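Malate dehydrogenase (Pyrococcus horikoshii, PDB 1V9N) catalyses the NAD-dependent oxidation of (S)-malate to oxaloacetate, a step of the tricarboxylic acid cycle, and works as a homodimer. Local coordinates at residues L107-A112 against F282-I287; P175-P180 against F296-S301. All coordinates share one frame; numbering follows the deposited sequence.

Interaction 1 of 2, residues L107-A112 against F282-I287; sequences LAIKKA and FMVIDI
Phe-282, within strand 278-285, directs its CB at the helix, but chi1 of -55° swings the ring away from 107-112, where it packs against Ser-104 and Met-105 one turn earlier on the same helix. Met-283, modelled as selenomethionine, points to the other face of the sheet and meets Met-283 of the second subunit. Val-284 carries the contact. Its CG1 lies anti to the backbone N (chi1 -179°), which spreads the two methyls along the helix axis. CG2 rests on Ala-108, 3.6 Å from its CB, and also touches Ile-109 obliquely, 3.9 Å from its CG1. CG1 sits 3.5 Å from Ala-112 CB, one turn on. The two alanines lie four residues apart on one helix face, their small side chains consistent with the local axes of 107-112 and 282-285 approaching to 7.5 Å, their directions 29° apart. This is the layered packing of an alpha/beta domain: helix 97-115 lies on one face of a mixed seven-stranded sheet, and strand 278-285 runs in its interior between strands 117-125 and 144-149. No hydrogen bond joins the two segments; the strand's backbone bonds go to its sheet neighbours, Val-284 pairing with Gly-118. Ile-285 again points away from the helix, to Leu-259 of the second subunit. At Asp-286, CB comes 3.4 Å from Ala-112 O, a van der Waals contact, while its carboxylate OD2 is hydrogen-bonded to His-289 ND1. Ile-287 then turns from the helix toward Pro-175 of its own chain and Leu-259 of the second subunit.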
loop_
_atom_site.group_PDB
_atom_site.type_symbol
_atom_site.label_atom_id
_atom_site.label_comp_id
_atom_site.label_asym_id
_atom_site.label_seq_id
_atom_site.Cartn_x
_atom_site.Cartn_y
_atom_site.Cartn_z
ATOM N N LEU A 107 -3.919 -3.811 -21.550
ATOM C CA LEU A 107 -5.243 -3.197 -21.640
ATOM C C LEU A 107 -5.358 -1.997 -20.699
ATOM O O LEU A 107 -5.956 -0.979 -21.052
ATOM C CB LEU A 107 -6.338 -4.218 -21.311
ATOM C CG LEU A 107 -7.773 -3.682 -21.318
ATOM C CD1 LEU A 107 -8.142 -3.205 -22.727
ATOM C CD2 LEU A 107 -8.727 -4.778 -20.859
ATOM N N ALA A 108 -4.794 -2.118 -19.501
ATOM C CA ALA A 108 -4.835 -1.017 -18.542
ATOM C C ALA A 108 -4.080 0.193 -19.113
ATOM O O ALA A 108 -4.533 1.328 -18.994
ATOM C CB ALA A 108 -4.213 -1.452 -17.215
ATOM N N ILE A 109 -2.926 -0.060 -19.725
ATOM C CA ILE A 109 -2.122 1.006 -20.322
ATOM C C ILE A 109 -2.905 1.688 -21.447
ATOM O O ILE A 109 -2.897 2.913 -21.565
ATOM C CB ILE A 109 -0.784 0.433 -20.866
ATOM C CG1 ILE A 109 0.127 0.063 -19.688
ATOM C CG2 ILE A 109 -0.092 1.444 -21.790
ATOM C CD1 ILE A 109 1.329 -0.790 -20.072
ATOM N N LYS A 110 -3.598 0.896 -22.265
ATOM C CA LYS A 110 -4.387 1.444 -23.365
ATOM C C LYS A 110 -5.501 2.352 -22.845
ATOM O O LYS A 110 -5.718 3.446 -23.364
ATOM C CB LYS A 110 -4.997 0.315 -24.200
ATOM C CG LYS A 110 -5.776 0.800 -25.412
ATOM C CD LYS A 110 -6.269 -0.369 -26.253
ATOM C CE LYS A 110 -6.852 0.104 -27.581
ATOM N NZ LYS A 110 -7.177 -1.040 -28.489
ATOM N N LYS A 111 -6.205 1.901 -21.814
ATOM C CA LYS A 111 -7.284 2.691 -21.252
ATOM C C LYS A 111 -6.774 3.987 -20.619
ATOM O O LYS A 111 -7.391 5.035 -20.769
ATOM C CB LYS A 111 -8.067 1.853 -20.236
ATOM C CG LYS A 111 -8.912 0.741 -20.891
ATOM C CD LYS A 111 -9.729 -0.039 -19.871
ATOM C CE LYS A 111 -10.599 -1.104 -20.544
ATOM N NZ LYS A 111 -11.670 -0.514 -21.408
ATOM N N ALA A 112 -5.645 3.917 -19.922
ATOM C CA ALA A 112 -5.062 5.095 -19.287
ATOM C C ALA A 112 -4.665 6.100 -20.371
ATOM O O ALA A 112 -4.936 7.301 -20.275
ATOM C CB ALA A 112 -3.826 4.688 -18.464
ATOM N N PHE A 282 -4.352 -4.523 -11.533
ATOM C CA PHE A 282 -3.469 -3.695 -12.352
ATOM C C PHE A 282 -4.064 -2.300 -12.432
ATOM O O PHE A 282 -5.268 -2.133 -12.656
ATOM C CB PHE A 282 -3.334 -4.273 -13.765
ATOM C CG PHE A 282 -2.871 -5.705 -13.794
ATOM C CD1 PHE A 282 -1.525 -6.022 -13.632
ATOM C CD2 PHE A 282 -3.790 -6.742 -13.947
ATOM C CE1 PHE A 282 -1.101 -7.352 -13.621
ATOM C CE2 PHE A 282 -3.377 -8.075 -13.937
ATOM C CZ PHE A 282 -2.027 -8.378 -13.774
HETATM N N MSE A 283 -3.222 -1.294 -12.242
HETATM C CA MSE A 283 -3.682 0.078 -12.306
HETATM C C MSE A 283 -2.635 0.951 -12.971
HETATM O O MSE A 283 -1.448 0.899 -12.630
HETATM C CB MSE A 283 -3.973 0.607 -10.909
HETATM C CG MSE A 283 -4.488 2.028 -10.892
HETATM SE SE MSE A 283 -4.746 2.609 -9.086
HETATM C CE MSE A 283 -3.736 4.256 -9.129
ATOM N N VAL A 284 -3.082 1.760 -13.922
ATOM C CA VAL A 284 -2.184 2.649 -14.639
ATOM C C VAL A 284 -2.719 4.065 -14.593
ATOM O O VAL A 284 -3.916 4.301 -14.754
ATOM C CB VAL A 284 -2.042 2.228 -16.123
ATOM C CG1 VAL A 284 -1.083 3.160 -16.854
ATOM C CG2 VAL A 284 -1.560 0.797 -16.203
ATOM N N ILE A 285 -1.821 5.010 -14.356
ATOM C CA ILE A 285 -2.199 6.407 -14.338
ATOM C C ILE A 285 -1.370 7.073 -15.423
ATOM O O ILE A 285 -0.141 7.037 -15.379
ATOM C CB ILE A 285 -1.889 7.067 -12.975
ATOM C CG1 ILE A 285 -2.738 6.425 -11.870
ATOM C CG2 ILE A 285 -2.178 8.564 -13.046
ATOM C CD1 ILE A 285 -2.470 6.997 -10.473
ATOM N N ASP A 286 -2.036 7.653 -16.416
ATOM C CA ASP A 286 -1.308 8.329 -17.483
ATOM C C ASP A 286 -0.892 9.695 -16.957
ATOM O O ASP A 286 -1.680 10.637 -16.930
ATOM C CB ASP A 286 -2.176 8.488 -18.736
ATOM C CG ASP A 286 -1.436 9.189 -19.869
ATOM O OD1 ASP A 286 -0.271 8.826 -20.143
ATOM O OD2 ASP A 286 -2.018 10.097 -20.494
ATOM N N ILE A 287 0.356 9.784 -16.522
ATOM C CA ILE A 287 0.893 11.018 -15.970
ATOM C C ILE A 287 0.553 12.277 -16.773
ATOM O O ILE A 287 0.153 13.284 -16.199
ATOM C CB ILE A 287 2.423 10.896 -15.817
ATOM C CG1 ILE A 287 2.738 9.827 -14.760
ATOM C CG2 ILE A 287 3.031 12.249 -15.426
ATOM C CD1 ILE A 287 4.195 9.385 -14.748
#

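Interaction 2 of 2, residues P175-P180 against F296-S301; sequences PTKDKP and FKEKIS
Three successive bends in Lys-177, at chi2 (-74°), chi3 and chi4, curl its chain back over the helix, while Glu-298, bent at chi2, brings its carboxylate up to meet it. Lys-177 NZ and Glu-298 OE1 form a salt bridge of 2.9 Å, and the ammonium approaches from above the carboxylate plane. Ser-301 OG receives the backbone N-H of Lys-177 at 2.9 Å in a nearly straight bond (164°). A water bridges that same hydroxyl to Asp-178 OD2. The loop is shaped by Thr-176, whose OG1 accepts from Asp-178 N at 2.9 Å, an ST turn, and donates to Lys-179 O. These residues form the connection between antiparallel strands 170-174 and 181-185 at one edge of the mixed sheet, laid along helix 293-308. Lys-297, extended beyond CG, runs its aliphatic chain alongside the Thr-176 carbonyl, with CD 3.5 Å from Thr-176 O. On the buried side, Pro-175 O meets the Phe-296 ring at its edge and in its plane, 3.5 Å from CE2. The side chains of Ile-300 and Thr-176 cross at about a right angle, their CG2 methyls 3.9 Å apart; beyond, Phe-296 and Ile-300 pack on Ile-258 and Ile-254 of the second subunit.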
loop_
_atom_site.group_PDB
_atom_site.type_symbol
_atom_site.label_atom_id
_atom_site.label_comp_id
_atom_site.label_asym_id
_atom_site.label_seq_id
_atom_site.Cartn_x
_atom_site.Cartn_y
_atom_site.Cartn_z
ATOM N N PRO A 175 8.146 6.518 -14.035
ATOM C CA PRO A 175 9.303 6.922 -14.836
ATOM C C PRO A 175 10.063 8.079 -14.176
ATOM O O PRO A 175 9.481 8.870 -13.429
ATOM C CB PRO A 175 8.674 7.325 -16.168
ATOM C CG PRO A 175 7.351 7.878 -15.754
ATOM C CD PRO A 175 6.882 6.905 -14.694
ATOM N N THR A 176 11.367 8.154 -14.435
ATOM C CA THR A 176 12.194 9.228 -13.892
ATOM C C THR A 176 13.095 9.740 -15.019
ATOM O O THR A 176 12.960 9.316 -16.173
ATOM C CB THR A 176 13.100 8.743 -12.732
ATOM O OG1 THR A 176 14.219 8.032 -13.267
ATOM C CG2 THR A 176 12.331 7.821 -11.778
ATOM N N LYS A 177 14.003 10.654 -14.690
ATOM C CA LYS A 177 14.932 11.177 -15.684
ATOM C C LYS A 177 15.875 10.049 -16.104
ATOM O O LYS A 177 16.440 10.076 -17.197
ATOM C CB LYS A 177 15.754 12.334 -15.103
ATOM C CG LYS A 177 14.940 13.549 -14.662
ATOM C CD LYS A 177 14.430 14.362 -15.843
ATOM C CE LYS A 177 15.582 14.965 -16.643
ATOM N NZ LYS A 177 16.469 15.831 -15.805
ATOM N N ASP A 178 16.039 9.059 -15.229
ATOM C CA ASP A 178 16.920 7.929 -15.504
ATOM C C ASP A 178 16.127 6.623 -15.498
ATOM O O ASP A 178 15.172 6.480 -16.254
ATOM C CB ASP A 178 18.039 7.892 -14.461
ATOM C CG ASP A 178 18.724 9.247 -14.298
ATOM O OD1 ASP A 178 19.233 9.781 -15.306
ATOM O OD2 ASP A 178 18.744 9.781 -13.168
ATOM N N LYS A 179 16.513 5.669 -14.658
ATOM C CA LYS A 179 15.790 4.401 -14.600
ATOM C C LYS A 179 14.527 4.536 -13.756
ATOM O O LYS A 179 14.492 5.286 -12.777
ATOM C CB LYS A 179 16.691 3.292 -14.054
ATOM C CG LYS A 179 17.794 2.914 -15.029
ATOM C CD LYS A 179 18.694 1.805 -14.520
ATOM C CE LYS A 179 19.809 1.533 -15.535
ATOM N NZ LYS A 179 20.841 0.586 -15.028
ATOM N N PRO A 180 13.467 3.807 -14.127
ATOM C CA PRO A 180 12.211 3.877 -13.379
ATOM C C PRO A 180 12.336 3.604 -11.886
ATOM O O PRO A 180 13.162 2.794 -11.446
ATOM C CB PRO A 180 11.340 2.821 -14.061
ATOM C CG PRO A 180 11.865 2.794 -15.468
ATOM C CD PRO A 180 13.357 2.864 -15.254
ATOM N N PHE A 296 7.086 15.909 -14.352
ATOM C CA PHE A 296 6.977 14.814 -13.400
ATOM C C PHE A 296 8.360 14.183 -13.204
ATOM O O PHE A 296 8.820 14.012 -12.077
ATOM C CB PHE A 296 6.011 13.747 -13.932
ATOM C CG PHE A 296 5.838 12.571 -13.006
ATOM C CD1 PHE A 296 4.817 12.557 -12.066
ATOM C CD2 PHE A 296 6.714 11.491 -13.059
ATOM C CE1 PHE A 296 4.666 11.484 -11.183
ATOM C CE2 PHE A 296 6.576 10.413 -12.184
ATOM C CZ PHE A 296 5.547 10.410 -11.242
ATOM N N LYS A 297 9.016 13.836 -14.309
ATOM C CA LYS A 297 10.332 13.201 -14.242
ATOM C C LYS A 297 11.355 14.069 -13.530
ATOM O O LYS A 297 12.139 13.579 -12.718
ATOM C CB LYS A 297 10.842 12.861 -15.642
ATOM C CG LYS A 297 10.035 11.802 -16.369
ATOM C CD LYS A 297 10.673 11.508 -17.717
ATOM C CE LYS A 297 9.900 10.460 -18.493
ATOM N NZ LYS A 297 10.509 10.228 -19.836
ATOM N N GLU A 298 11.348 15.360 -13.837
ATOM C CA GLU A 298 12.281 16.272 -13.194
ATOM C C GLU A 298 12.047 16.269 -11.684
ATOM O O GLU A 298 12.969 16.056 -10.907
ATOM C CB GLU A 298 12.095 17.691 -13.736
ATOM C CG GLU A 298 13.178 18.659 -13.310
ATOM C CD GLU A 298 14.551 18.240 -13.801
ATOM O OE1 GLU A 298 14.725 18.079 -15.029
ATOM O OE2 GLU A 298 15.457 18.073 -12.957
ATOM N N LYS A 299 10.803 16.484 -11.271
ATOM C CA LYS A 299 10.487 16.522 -9.852
ATOM C C LYS A 299 10.769 15.240 -9.074
ATOM O O LYS A 299 11.317 15.295 -7.968
ATOM C CB LYS A 299 9.029 16.941 -9.654
ATOM C CG LYS A 299 8.753 18.376 -10.073
ATOM C CD LYS A 299 9.667 19.344 -9.336
ATOM C CE LYS A 299 9.366 20.783 -9.709
ATOM N NZ LYS A 299 10.248 21.724 -8.954
ATOM N N ILE A 300 10.406 14.088 -9.630
ATOM C CA ILE A 300 10.643 12.839 -8.911
ATOM C C ILE A 300 12.134 12.530 -8.802
ATOM O O ILE A 300 12.591 12.037 -7.771
ATOM C CB ILE A 300 9.904 11.638 -9.561
ATOM C CG1 ILE A 300 9.867 10.474 -8.570
ATOM C CG2 ILE A 300 10.592 11.218 -10.860
ATOM C CD1 ILE A 300 9.035 9.275 -9.028
ATOM N N SER A 301 12.889 12.826 -9.855
ATOM C CA SER A 301 14.331 12.586 -9.843
ATOM C C SER A 301 15.009 13.504 -8.838
ATOM O O SER A 301 15.999 13.124 -8.216
ATOM C CB SER A 301 14.932 12.809 -11.231
ATOM O OG SER A 301 14.628 11.732 -12.093
HETATM O O HOH W 1 16.775 10.111 -11.313
#

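The centres of the two contacts are 18 Å apart, yet they join directly through Ile-287, whose CD1 lies 3.6 Å from Pro-175 CG and equally close to Phe-296 CE2. Along the chain their segments alternate: 107-112, 175-180, 282-287, 296-301. Strand 278-285 leads into helix 293-308, so the second halves of both contacts are consecutive elements, and Ile-287 lies in the connection. Interaction 1 packs a helix on an interior strand of the mixed sheet, whereas interaction 2 binds the turn before an edge strand of that sheet within this chain, 181-185. Both contacts touch the second subunit, so the apolar junction at Ile-287 lies close to the homodimer interface.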